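Long-range contacts in MHP1 (Microbacterium liquefaciens, PDB 2JLN), which mediates the sodium-dependent binding and uptake of 5-aryl-substituted hydantoins as a nucleobase-cation symporter: residues Ser26-Ser31 and Ile161-Arg165; Ala64-Gly68 and Ala212-Val217; Tyr401-Arg405 and Val448-Phe452. One frame throughout, in Å; residues are numbered along the deposited sequence.

Contact 1. Residues Ser26-Ser31 and Ile161-Arg165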
ATOM      1  N   SER A  26       7.311 -17.939  -2.083  1.00 55.66           N
ATOM      2  CA  SER A  26       8.727 -17.596  -1.880  1.00 56.27           C
ATOM      3  C   SER A  26       9.072 -16.554  -0.801  1.00 58.16           C
ATOM      4  O   SER A  26      10.244 -16.235  -0.602  1.00 63.24           O
ATOM      5  CB  SER A  26       9.328 -17.111  -3.206  1.00 60.27           C
ATOM      6  OG  SER A  26       8.942 -15.775  -3.501  1.00 56.11           O
ATOM      7  N   VAL A  27       8.068 -16.000  -0.138  1.00 55.28           N
ATOM      8  CA  VAL A  27       8.283 -14.961   0.864  1.00 51.10           C
ATOM      9  C   VAL A  27       7.862 -15.448   2.243  1.00 50.98           C
ATOM     10  O   VAL A  27       6.680 -15.668   2.500  1.00 50.79           O
ATOM     11  CB  VAL A  27       7.503 -13.698   0.506  1.00 49.13           C
ATOM     12  CG1 VAL A  27       7.226 -12.883   1.740  1.00 52.31           C
ATOM     13  CG2 VAL A  27       8.264 -12.893  -0.517  1.00 53.01           C
ATOM     14  N   GLY A  28       8.833 -15.642   3.125  1.00 55.49           N
ATOM     15  CA  GLY A  28       8.548 -16.057   4.493  1.00 54.45           C
ATOM     16  C   GLY A  28       8.453 -14.853   5.401  1.00 52.82           C
ATOM     17  O   GLY A  28       8.399 -13.718   4.920  1.00 54.79           O
ATOM     18  N   PRO A  29       8.407 -15.081   6.713  1.00 55.36           N
ATOM     19  CA  PRO A  29       8.267 -13.938   7.661  1.00 59.90           C
ATOM     20  C   PRO A  29       9.429 -12.913   7.817  1.00 53.37           C
ATOM     21  O   PRO A  29       9.149 -11.739   7.985  1.00 53.72           O
ATOM     22  CB  PRO A  29       7.903 -14.610   8.990  1.00 52.44           C
ATOM     23  CG  PRO A  29       7.169 -15.890   8.532  1.00 55.70           C
ATOM     24  CD  PRO A  29       7.894 -16.343   7.270  1.00 48.75           C
ATOM     25  N   PHE A  30      10.688 -13.324   7.753  1.00 58.19           N
ATOM     26  CA  PHE A  30      11.777 -12.355   7.885  1.00 59.92           C
ATOM     27  C   PHE A  30      11.844 -11.448   6.664  1.00 57.56           C
ATOM     28  O   PHE A  30      12.218 -10.282   6.756  1.00 56.15           O
ATOM     29  CB  PHE A  30      13.140 -13.043   8.108  1.00 60.23           C
ATOM     30  CG  PHE A  30      14.325 -12.213   7.646  1.00 69.17           C
ATOM     31  CD1 PHE A  30      15.000 -11.365   8.540  1.00 68.83           C
ATOM     32  CD2 PHE A  30      14.764 -12.272   6.305  1.00 69.09           C
ATOM     33  CE1 PHE A  30      16.097 -10.589   8.109  1.00 70.23           C
ATOM     34  CE2 PHE A  30      15.863 -11.496   5.858  1.00 66.05           C
ATOM     35  CZ  PHE A  30      16.525 -10.654   6.756  1.00 68.88           C
ATOM     36  N   SER A  31      11.496 -12.001   5.516  1.00 55.63           N
ATOM     37  CA  SER A  31      11.689 -11.306   4.261  1.00 56.16           C
ATOM     38  C   SER A  31      10.613 -10.249   4.127  1.00 55.55           C
ATOM     39  O   SER A  31      10.855  -9.159   3.608  1.00 53.90           O
ATOM     40  CB  SER A  31      11.628 -12.304   3.094  1.00 63.53           C
ATOM     41  OG  SER A  31      12.443 -11.901   1.998  1.00 71.11           O
ATOM     42  N   ILE A 161       7.595 -10.264  -7.679  1.00 56.92           N
ATOM     43  CA  ILE A 161       8.088 -10.233  -6.315  1.00 56.64           C
ATOM     44  C   ILE A 161       9.547 -10.680  -6.124  1.00 60.25           C
ATOM     45  O   ILE A 161      10.123 -10.430  -5.063  1.00 61.90           O
ATOM     46  CB  ILE A 161       7.172 -11.015  -5.361  1.00 58.19           C
ATOM     47  CG1 ILE A 161       7.024 -10.259  -4.042  1.00 50.16           C
ATOM     48  CG2 ILE A 161       7.693 -12.430  -5.132  1.00 55.49           C
ATOM     49  CD1 ILE A 161       6.852 -11.165  -2.896  1.00 51.23           C
ATOM     50  N   THR A 162      10.149 -11.332  -7.122  1.00 60.65           N
ATOM     51  CA  THR A 162      11.547 -11.801  -6.999  1.00 61.37           C
ATOM     52  C   THR A 162      12.539 -10.646  -6.841  1.00 59.73           C
ATOM     53  O   THR A 162      13.415 -10.664  -5.974  1.00 56.99           O
ATOM     54  CB  THR A 162      12.000 -12.635  -8.209  1.00 60.10           C
ATOM     55  OG1 THR A 162      11.003 -13.612  -8.525  1.00 61.61           O
ATOM     56  CG2 THR A 162      13.306 -13.338  -7.898  1.00 55.85           C
ATOM     57  N   PHE A 163      12.393  -9.644  -7.701  1.00 59.96           N
ATOM     58  CA  PHE A 163      13.167  -8.412  -7.576  1.00 62.21           C
ATOM     59  C   PHE A 163      12.814  -7.588  -6.319  1.00 59.15           C
ATOM     60  O   PHE A 163      13.682  -7.299  -5.510  1.00 56.91           O
ATOM     61  CB  PHE A 163      13.027  -7.551  -8.836  1.00 63.24           C
ATOM     62  CG  PHE A 163      13.444  -6.133  -8.631  1.00 65.76           C
ATOM     63  CD1 PHE A 163      14.792  -5.774  -8.737  1.00 64.04           C
ATOM     64  CD2 PHE A 163      12.492  -5.152  -8.304  1.00 64.07           C
ATOM     65  CE1 PHE A 163      15.198  -4.449  -8.525  1.00 67.01           C
ATOM     66  CE2 PHE A 163      12.882  -3.820  -8.098  1.00 68.57           C
ATOM     67  CZ  PHE A 163      14.244  -3.463  -8.203  1.00 67.86           C
ATOM     68  N   ILE A 164      11.555  -7.192  -6.161  1.00 58.43           N
ATOM     69  CA  ILE A 164      11.179  -6.464  -4.955  1.00 58.09           C
ATOM     70  C   ILE A 164      11.892  -7.069  -3.754  1.00 56.94           C
ATOM     71  O   ILE A 164      12.517  -6.366  -2.998  1.00 60.38           O
ATOM     72  CB  ILE A 164       9.644  -6.474  -4.673  1.00 57.78           C
ATOM     73  CG1 ILE A 164       8.872  -5.627  -5.694  1.00 54.41           C
ATOM     74  CG2 ILE A 164       9.344  -6.027  -3.229  1.00 47.63           C
ATOM     75  CD1 ILE A 164       7.383  -5.957  -5.748  1.00 50.51           C
ATOM     76  N   ARG A 165      11.825  -8.376  -3.577  1.00 57.94           N
ATOM     77  CA  ARG A 165      12.300  -8.943  -2.326  1.00 57.44           C
ATOM     78  C   ARG A 165      13.808  -8.901  -2.201  1.00 61.32           C
ATOM     79  O   ARG A 165      14.337  -8.686  -1.125  1.00 64.74           O
ATOM     80  CB  ARG A 165      11.790 -10.358  -2.148  1.00 60.35           C
ATOM     81  CG  ARG A 165      12.533 -11.162  -1.112  1.00 64.98           C
ATOM     82  CD  ARG A 165      11.838 -12.516  -0.962  1.00 73.43           C
ATOM     83  NE  ARG A 165      12.704 -13.587  -0.461  1.00 78.88           N
ATOM     84  CZ  ARG A 165      13.222 -14.549  -1.224  1.00 80.96           C
ATOM     85  NH1 ARG A 165      12.975 -14.572  -2.535  1.00 76.91           N
ATOM     86  NH2 ARG A 165      13.985 -15.487  -0.671  1.00 80.74           N
TER
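S26 meets the N-terminal end of helix 160-190 through both its side chain and its backbone: OG approaches CG2 of I161, and the carbonyl O stands 3.5 Å from R165 CZ. That oxygen lies over the centre of one guanidinium face, so it approaches the plane from above and not as an edge-on acceptor. V27 comes next and turns CG2 between the two helix residues, touching CD1 of I161 and the CD methylene of R165 (CG2 to CD 3.6 Å). G28 occupies the N-cap position before the helix that starts at P29, and two residues on from P29, S31 points its OG at the guanidinium edge. R165 NE donates to S31 OG over 3.0 Å, but the N-H...O angle of 125° makes this bond weak. The arginine reaches this place because its chain is extended from CG to NE, with CG anti to the backbone N (chi1 163°). The contact thus joins the loop and first turn of helix 29-40 to the first turns of helix 160-190, without touching the sodium site. The S26 carbonyl oxygen probably helps to offset the arginine's charge, whereas the weak S31 bond alone would hold its orientation only loosely.

Contact 2. Residues Ala64-Gly68 and Ala212-Val217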
ATOM      1  N   ALA A  64       2.455   9.210  17.922  1.00 57.89           N
ATOM      2  CA  ALA A  64       1.367   9.140  16.924  1.00 59.71           C
ATOM      3  C   ALA A  64       1.729   8.235  15.720  1.00 60.15           C
ATOM      4  O   ALA A  64       0.862   7.619  15.093  1.00 56.20           O
ATOM      5  CB  ALA A  64       0.973  10.536  16.447  1.00 53.32           C
ATOM      6  N   ILE A  65       3.021   8.168  15.419  1.00 59.50           N
ATOM      7  CA  ILE A  65       3.552   7.323  14.370  1.00 58.81           C
ATOM      8  C   ILE A  65       3.531   5.830  14.758  1.00 61.23           C
ATOM      9  O   ILE A  65       2.984   5.001  14.012  1.00 60.62           O
ATOM     10  CB  ILE A  65       4.978   7.780  14.016  1.00 59.40           C
ATOM     11  CG1 ILE A  65       4.919   9.010  13.116  1.00 54.56           C
ATOM     12  CG2 ILE A  65       5.806   6.639  13.378  1.00 58.58           C
ATOM     13  CD1 ILE A  65       6.279   9.659  12.940  1.00 52.78           C
ATOM     14  N   ALA A  66       4.122   5.488  15.907  1.00 58.00           N
ATOM     15  CA  ALA A  66       4.049   4.119  16.436  1.00 54.94           C
ATOM     16  C   ALA A  66       2.604   3.639  16.602  1.00 55.66           C
ATOM     17  O   ALA A  66       2.298   2.487  16.333  1.00 57.44           O
ATOM     18  CB  ALA A  66       4.796   4.005  17.747  1.00 50.63           C
ATOM     19  N   ALA A  67       1.719   4.528  17.046  1.00 56.77           N
ATOM     20  CA  ALA A  67       0.296   4.214  17.195  1.00 54.68           C
ATOM     21  C   ALA A  67      -0.376   4.008  15.837  1.00 57.27           C
ATOM     22  O   ALA A  67      -1.095   3.033  15.629  1.00 56.72           O
ATOM     23  CB  ALA A  67      -0.428   5.317  17.992  1.00 48.27           C
ATOM     24  N   GLY A  68      -0.148   4.943  14.923  1.00 57.89           N
ATOM     25  CA  GLY A  68      -0.687   4.852  13.583  1.00 57.25           C
ATOM     26  C   GLY A  68      -0.145   3.647  12.847  1.00 59.82           C
ATOM     27  O   GLY A  68      -0.841   3.056  12.052  1.00 63.18           O
ATOM     28  N   ALA A 212      -4.546  12.973  14.585  1.00 66.85           N
ATOM     29  CA  ALA A 212      -3.136  12.908  14.210  1.00 65.10           C
ATOM     30  C   ALA A 212      -2.809  11.494  13.744  1.00 64.46           C
ATOM     31  O   ALA A 212      -2.264  11.297  12.651  1.00 63.05           O
ATOM     32  CB  ALA A 212      -2.263  13.294  15.380  1.00 62.78           C
ATOM     33  N   ILE A 213      -3.166  10.520  14.586  1.00 63.21           N
ATOM     34  CA  ILE A 213      -2.967   9.115  14.294  1.00 59.81           C
ATOM     35  C   ILE A 213      -3.595   8.790  12.948  1.00 64.52           C
ATOM     36  O   ILE A 213      -2.992   8.108  12.115  1.00 64.83           O
ATOM     37  CB  ILE A 213      -3.592   8.214  15.357  1.00 56.68           C
ATOM     38  CG1 ILE A 213      -3.061   8.559  16.744  1.00 59.49           C
ATOM     39  CG2 ILE A 213      -3.296   6.749  15.052  1.00 61.15           C
ATOM     40  CD1 ILE A 213      -3.353   7.487  17.805  1.00 56.80           C
ATOM     41  N   MET A 214      -4.802   9.295  12.734  1.00 62.58           N
ATOM     42  CA  MET A 214      -5.503   9.091  11.476  1.00 61.85           C
ATOM     43  C   MET A 214      -4.782   9.681  10.275  1.00 60.39           C
ATOM     44  O   MET A 214      -5.103   9.343   9.154  1.00 62.60           O
ATOM     45  CB  MET A 214      -6.911   9.689  11.559  1.00 67.93           C
ATOM     46  CG  MET A 214      -7.820   9.355  10.387  1.00 66.76           C
ATOM     47  SD  MET A 214      -8.054   7.571  10.254  1.00 86.61           S
ATOM     48  CE  MET A 214      -8.008   7.072  11.990  1.00 68.06           C
ATOM     49  N   ILE A 215      -3.831  10.580  10.486  1.00 60.82           N
ATOM     50  CA  ILE A 215      -3.117  11.149   9.348  1.00 59.66           C
ATOM     51  C   ILE A 215      -1.994  10.223   8.927  1.00 62.14           C
ATOM     52  O   ILE A 215      -1.682  10.131   7.749  1.00 66.02           O
ATOM     53  CB  ILE A 215      -2.606  12.576   9.618  1.00 60.90           C
ATOM     54  CG1 ILE A 215      -3.768  13.561   9.487  1.00 60.55           C
ATOM     55  CG2 ILE A 215      -1.461  12.968   8.668  1.00 49.81           C
ATOM     56  CD1 ILE A 215      -3.672  14.731  10.435  1.00 66.63           C
ATOM     57  N   PHE A 216      -1.404   9.504   9.872  1.00 62.23           N
ATOM     58  CA  PHE A 216      -0.387   8.517   9.509  1.00 60.92           C
ATOM     59  C   PHE A 216      -0.954   7.203   8.929  1.00 63.07           C
ATOM     60  O   PHE A 216      -0.362   6.626   8.016  1.00 64.08           O
ATOM     61  CB  PHE A 216       0.533   8.241  10.696  1.00 65.20           C
ATOM     62  CG  PHE A 216       1.342   9.436  11.118  1.00 66.97           C
ATOM     63  CD1 PHE A 216       1.065  10.097  12.307  1.00 65.24           C
ATOM     64  CD2 PHE A 216       2.370   9.909  10.311  1.00 62.51           C
ATOM     65  CE1 PHE A 216       1.801  11.205  12.679  1.00 65.61           C
ATOM     66  CE2 PHE A 216       3.112  11.018  10.679  1.00 58.82           C
ATOM     67  CZ  PHE A 216       2.828  11.671  11.852  1.00 61.69           C
ATOM     68  N   VAL A 217      -2.085   6.731   9.459  1.00 62.08           N
ATOM     69  CA  VAL A 217      -2.719   5.517   8.957  1.00 59.46           C
ATOM     70  C   VAL A 217      -3.206   5.775   7.541  1.00 59.40           C
ATOM     71  O   VAL A 217      -3.150   4.907   6.675  1.00 57.42           O
ATOM     72  CB  VAL A 217      -3.902   5.072   9.844  1.00 57.26           C
ATOM     73  CG1 VAL A 217      -4.621   3.920   9.227  1.00 56.52           C
ATOM     74  CG2 VAL A 217      -3.408   4.643  11.185  1.00 60.15           C
TER
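Segments 64-68 and 212-217, of helices 58-79 and 209-217, cross at a signed angle of -58°, with their axes 8.2 Å apart at closest approach and the CA atoms of G68 and I213 only 4.9 Å from each other. The near meeting of these two residues rests on the glycine, whose bare CA takes CG2 of I213 at 3.5 Å. With CG1 of I213 beside the backbone N (chi1 -56°), CG2 is left anti to that N and faces the glycine, while CG1 carries CD1 to CB of A67. One turn further along the second helix, V217 brings its own CG2 against the backbone of G68. Next to V217, F216 packs against A64 and I65. CG1 of I65 sits over the centre of the phenyl face, 3.6 Å from the centroid and 12° off the ring normal, a CH-pi contact; CB of A64 touches CE1 at 3.9 Å. A64 CB also reaches CB of A212, at a looser 4.4 Å. The protein has the LeuT fold, in which the sixth transmembrane helix is broken: helix 209-217 is its first part, helix 221-224 follows, and G219, assigned to the substrate site, lies between the two. No hydrogen bond spans the interface; it is mainly apolar. A48 and M52 of helix 44-52 also pack on F216, and the side chain of I65 lies about 5 Å from the mercury ion bound at C69 and W220.

Contact 3. Residues Tyr401-Arg405 and Val448-Phe452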
ATOM      1  N   TYR A 401     -21.173 -16.290  -8.035  1.00 54.21           N
ATOM      2  CA  TYR A 401     -20.770 -14.884  -7.809  1.00 50.97           C
ATOM      3  C   TYR A 401     -21.248 -13.942  -8.921  1.00 55.15           C
ATOM      4  O   TYR A 401     -20.754 -12.820  -9.049  1.00 55.89           O
ATOM      5  CB  TYR A 401     -19.251 -14.763  -7.676  1.00 45.55           C
ATOM      6  CG  TYR A 401     -18.693 -15.597  -6.558  1.00 48.13           C
ATOM      7  CD1 TYR A 401     -17.619 -16.452  -6.774  1.00 47.26           C
ATOM      8  CD2 TYR A 401     -19.255 -15.552  -5.286  1.00 49.01           C
ATOM      9  CE1 TYR A 401     -17.119 -17.235  -5.751  1.00 47.03           C
ATOM     10  CE2 TYR A 401     -18.756 -16.323  -4.253  1.00 47.86           C
ATOM     11  CZ  TYR A 401     -17.688 -17.167  -4.495  1.00 48.05           C
ATOM     12  OH  TYR A 401     -17.189 -17.951  -3.484  1.00 48.03           O
ATOM     13  N   THR A 402     -22.205 -14.400  -9.727  1.00 56.58           N
ATOM     14  CA  THR A 402     -22.665 -13.624 -10.870  1.00 51.65           C
ATOM     15  C   THR A 402     -23.783 -12.684 -10.461  1.00 52.37           C
ATOM     16  O   THR A 402     -23.895 -11.599 -11.017  1.00 55.30           O
ATOM     17  CB  THR A 402     -23.128 -14.510 -12.059  1.00 51.04           C
ATOM     18  OG1 THR A 402     -22.192 -15.562 -12.299  1.00 52.33           O
ATOM     19  CG2 THR A 402     -23.190 -13.692 -13.311  1.00 56.76           C
ATOM     20  N   TYR A 403     -24.591 -13.092  -9.480  1.00 52.75           N
ATOM     21  CA  TYR A 403     -25.754 -12.313  -9.028  1.00 49.89           C
ATOM     22  C   TYR A 403     -26.623 -11.843 -10.200  1.00 50.41           C
ATOM     23  O   TYR A 403     -26.893 -12.614 -11.121  1.00 53.52           O
ATOM     24  CB  TYR A 403     -25.316 -11.131  -8.167  1.00 50.70           C
ATOM     25  CG  TYR A 403     -24.437 -11.531  -6.999  1.00 52.68           C
ATOM     26  CD1 TYR A 403     -23.050 -11.464  -7.102  1.00 53.29           C
ATOM     27  CD2 TYR A 403     -24.989 -11.986  -5.799  1.00 49.30           C
ATOM     28  CE1 TYR A 403     -22.239 -11.839  -6.055  1.00 50.66           C
ATOM     29  CE2 TYR A 403     -24.184 -12.358  -4.747  1.00 46.66           C
ATOM     30  CZ  TYR A 403     -22.808 -12.278  -4.884  1.00 48.92           C
ATOM     31  OH  TYR A 403     -21.983 -12.629  -3.851  1.00 49.12           O
ATOM     32  N   TRP A 404     -27.056 -10.589 -10.173  1.00 50.14           N
ATOM     33  CA  TRP A 404     -27.889 -10.049 -11.250  1.00 49.98           C
ATOM     34  C   TRP A 404     -27.047  -9.686 -12.468  1.00 50.41           C
ATOM     35  O   TRP A 404     -26.563  -8.569 -12.592  1.00 51.54           O
ATOM     36  CB  TRP A 404     -28.675  -8.813 -10.786  1.00 47.51           C
ATOM     37  CG  TRP A 404     -29.730  -9.083  -9.773  1.00 48.00           C
ATOM     38  CD1 TRP A 404     -30.997  -9.501 -10.007  1.00 49.02           C
ATOM     39  CD2 TRP A 404     -29.616  -8.932  -8.352  1.00 49.22           C
ATOM     40  NE1 TRP A 404     -31.688  -9.629  -8.819  1.00 49.60           N
ATOM     41  CE2 TRP A 404     -30.854  -9.292  -7.789  1.00 46.48           C
ATOM     42  CE3 TRP A 404     -28.589  -8.524  -7.502  1.00 49.62           C
ATOM     43  CZ2 TRP A 404     -31.085  -9.268  -6.429  1.00 43.47           C
ATOM     44  CZ3 TRP A 404     -28.829  -8.507  -6.135  1.00 49.81           C
ATOM     45  CH2 TRP A 404     -30.064  -8.878  -5.617  1.00 42.70           C
ATOM     46  N   ARG A 405     -26.859 -10.633 -13.369  1.00 53.55           N
ATOM     47  CA  ARG A 405     -26.162 -10.345 -14.619  1.00 59.02           C
ATOM     48  C   ARG A 405     -24.750  -9.752 -14.405  1.00 61.59           C
ATOM     49  O   ARG A 405     -24.294  -8.890 -15.176  1.00 60.05           O
ATOM     50  CB  ARG A 405     -27.019  -9.420 -15.487  1.00 63.02           C
ATOM     51  CG  ARG A 405     -27.220  -9.932 -16.912  1.00 72.43           C
ATOM     52  CD  ARG A 405     -28.135  -9.025 -17.731  1.00 82.31           C
ATOM     53  NE  ARG A 405     -27.844  -9.104 -19.165  1.00 93.98           N
ATOM     54  CZ  ARG A 405     -28.348  -8.277 -20.082  1.00 98.88           C
ATOM     55  NH1 ARG A 405     -29.174  -7.298 -19.721  1.00 96.43           N
ATOM     56  NH2 ARG A 405     -28.028  -8.431 -21.365  1.00 99.31           N
ATOM     57  N   VAL A 448     -29.982 -11.131   0.170  1.00 59.89           N
ATOM     58  CA  VAL A 448     -29.599 -11.580  -1.163  1.00 57.12           C
ATOM     59  C   VAL A 448     -29.500 -13.114  -1.232  1.00 58.46           C
ATOM     60  O   VAL A 448     -29.652 -13.716  -2.306  1.00 52.28           O
ATOM     61  CB  VAL A 448     -28.259 -10.953  -1.559  1.00 54.17           C
ATOM     62  CG1 VAL A 448     -27.684 -11.596  -2.801  1.00 52.52           C
ATOM     63  CG2 VAL A 448     -28.448  -9.487  -1.780  1.00 56.69           C
ATOM     64  N   ALA A 449     -29.259 -13.734  -0.073  1.00 59.88           N
ATOM     65  CA  ALA A 449     -29.025 -15.177   0.013  1.00 56.30           C
ATOM     66  C   ALA A 449     -30.310 -15.996  -0.155  1.00 60.30           C
ATOM     67  O   ALA A 449     -30.259 -17.214  -0.310  1.00 57.56           O
ATOM     68  CB  ALA A 449     -28.319 -15.529   1.318  1.00 52.05           C
ATOM     69  N   LYS A 450     -31.456 -15.319  -0.118  1.00 60.39           N
ATOM     70  CA  LYS A 450     -32.743 -15.952  -0.323  1.00 56.85           C
ATOM     71  C   LYS A 450     -32.995 -16.100  -1.818  1.00 61.53           C
ATOM     72  O   LYS A 450     -33.899 -16.823  -2.246  1.00 64.73           O
ATOM     73  CB  LYS A 450     -33.842 -15.082   0.264  1.00 61.72           C
ATOM     74  CG  LYS A 450     -34.110 -15.234   1.751  1.00 66.35           C
ATOM     75  CD  LYS A 450     -35.453 -14.557   2.057  1.00 71.83           C
ATOM     76  CE  LYS A 450     -35.602 -14.073   3.502  1.00 81.65           C
ATOM     77  NZ  LYS A 450     -36.749 -13.093   3.631  1.00 78.08           N
ATOM     78  N   THR A 451     -32.203 -15.395  -2.613  1.00 59.66           N
ATOM     79  CA  THR A 451     -32.351 -15.407  -4.057  1.00 52.70           C
ATOM     80  C   THR A 451     -31.185 -16.105  -4.740  1.00 56.34           C
ATOM     81  O   THR A 451     -31.381 -16.779  -5.745  1.00 59.20           O
ATOM     82  CB  THR A 451     -32.401 -13.998  -4.582  1.00 53.33           C
ATOM     83  OG1 THR A 451     -33.578 -13.353  -4.074  1.00 57.40           O
ATOM     84  CG2 THR A 451     -32.369 -13.980  -6.110  1.00 50.05           C
ATOM     85  N   PHE A 452     -29.975 -15.933  -4.201  1.00 58.18           N
ATOM     86  CA  PHE A 452     -28.753 -16.496  -4.783  1.00 53.03           C
ATOM     87  C   PHE A 452     -28.037 -17.300  -3.728  1.00 52.64           C
ATOM     88  O   PHE A 452     -28.128 -16.969  -2.559  1.00 55.74           O
ATOM     89  CB  PHE A 452     -27.827 -15.378  -5.202  1.00 50.35           C
ATOM     90  CG  PHE A 452     -28.359 -14.521  -6.289  1.00 48.60           C
ATOM     91  CD1 PHE A 452     -28.741 -13.214  -6.030  1.00 52.21           C
ATOM     92  CD2 PHE A 452     -28.462 -15.008  -7.571  1.00 46.05           C
ATOM     93  CE1 PHE A 452     -29.221 -12.392  -7.045  1.00 51.65           C
ATOM     94  CE2 PHE A 452     -28.940 -14.213  -8.595  1.00 47.98           C
ATOM     95  CZ  PHE A 452     -29.313 -12.898  -8.335  1.00 53.45           C
TER
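An aromatic cluster of Y403, W404 and F452 joins two loops, and both of its ring pairs are T-shaped. F452 is the shared member. Its edge points at W404, with CE1 3.5 Å above the centre of the indole plane; the phenyl and six-membered-ring centroids are 4.9 Å apart and the planes stand at 89°. Toward Y403 the roles reverse: the tyrosine edge is directed at the F452 face, centroids 5.7 Å apart and planes at 78°. That same phenyl face also carries CA of Y403, 3.8 Å from the centroid in a CH-pi contact, while CG2 of T451 covers the opposite one, so the ring is held between the two. V448 completes the apolar patch from the helix end: its CG1 touches CD2 of Y403, and its CG2 lies at the indole edge, near its plane, 4.2 Å from CH2 of W404. The backbone turns on both sides near the cluster. V448 O accepts from the N atoms of both T451 and F452, a tight turn at the end of helix 429-448, and W404 is the centre of an inverse gamma turn, closed by a weak bond from R405 N to Y403 O. The Y403 hydroxyl leaves the cluster to bond M96 O. W404 and V448 both pack on V410 of helix 409-423, so the cluster bridges the loop preceding that helix and the C-terminal end of helix 429-448.

In the fold
From the N terminus, the segment 26-31 is met again 130 residues later by 161-165, closing contact 1 over a mostly helical span. Contact 2 opens inside that span, at 64-68, and closes only at 212-217, so the two cross along the chain. They nevertheless stay about 18 Å apart at their nearest atoms: contact 1 joins the start of helix 29-40 and the residues before it to helix 160-190, contact 2 helices 58-79 and 209-217. Contact 3 follows in series, closes a shorter loop of 42 residues and ties the loop before helix 409-423 to the end of helix 429-448. Its centre is 31 Å from that of the chain, away from the sodium, mercury and substrate sites.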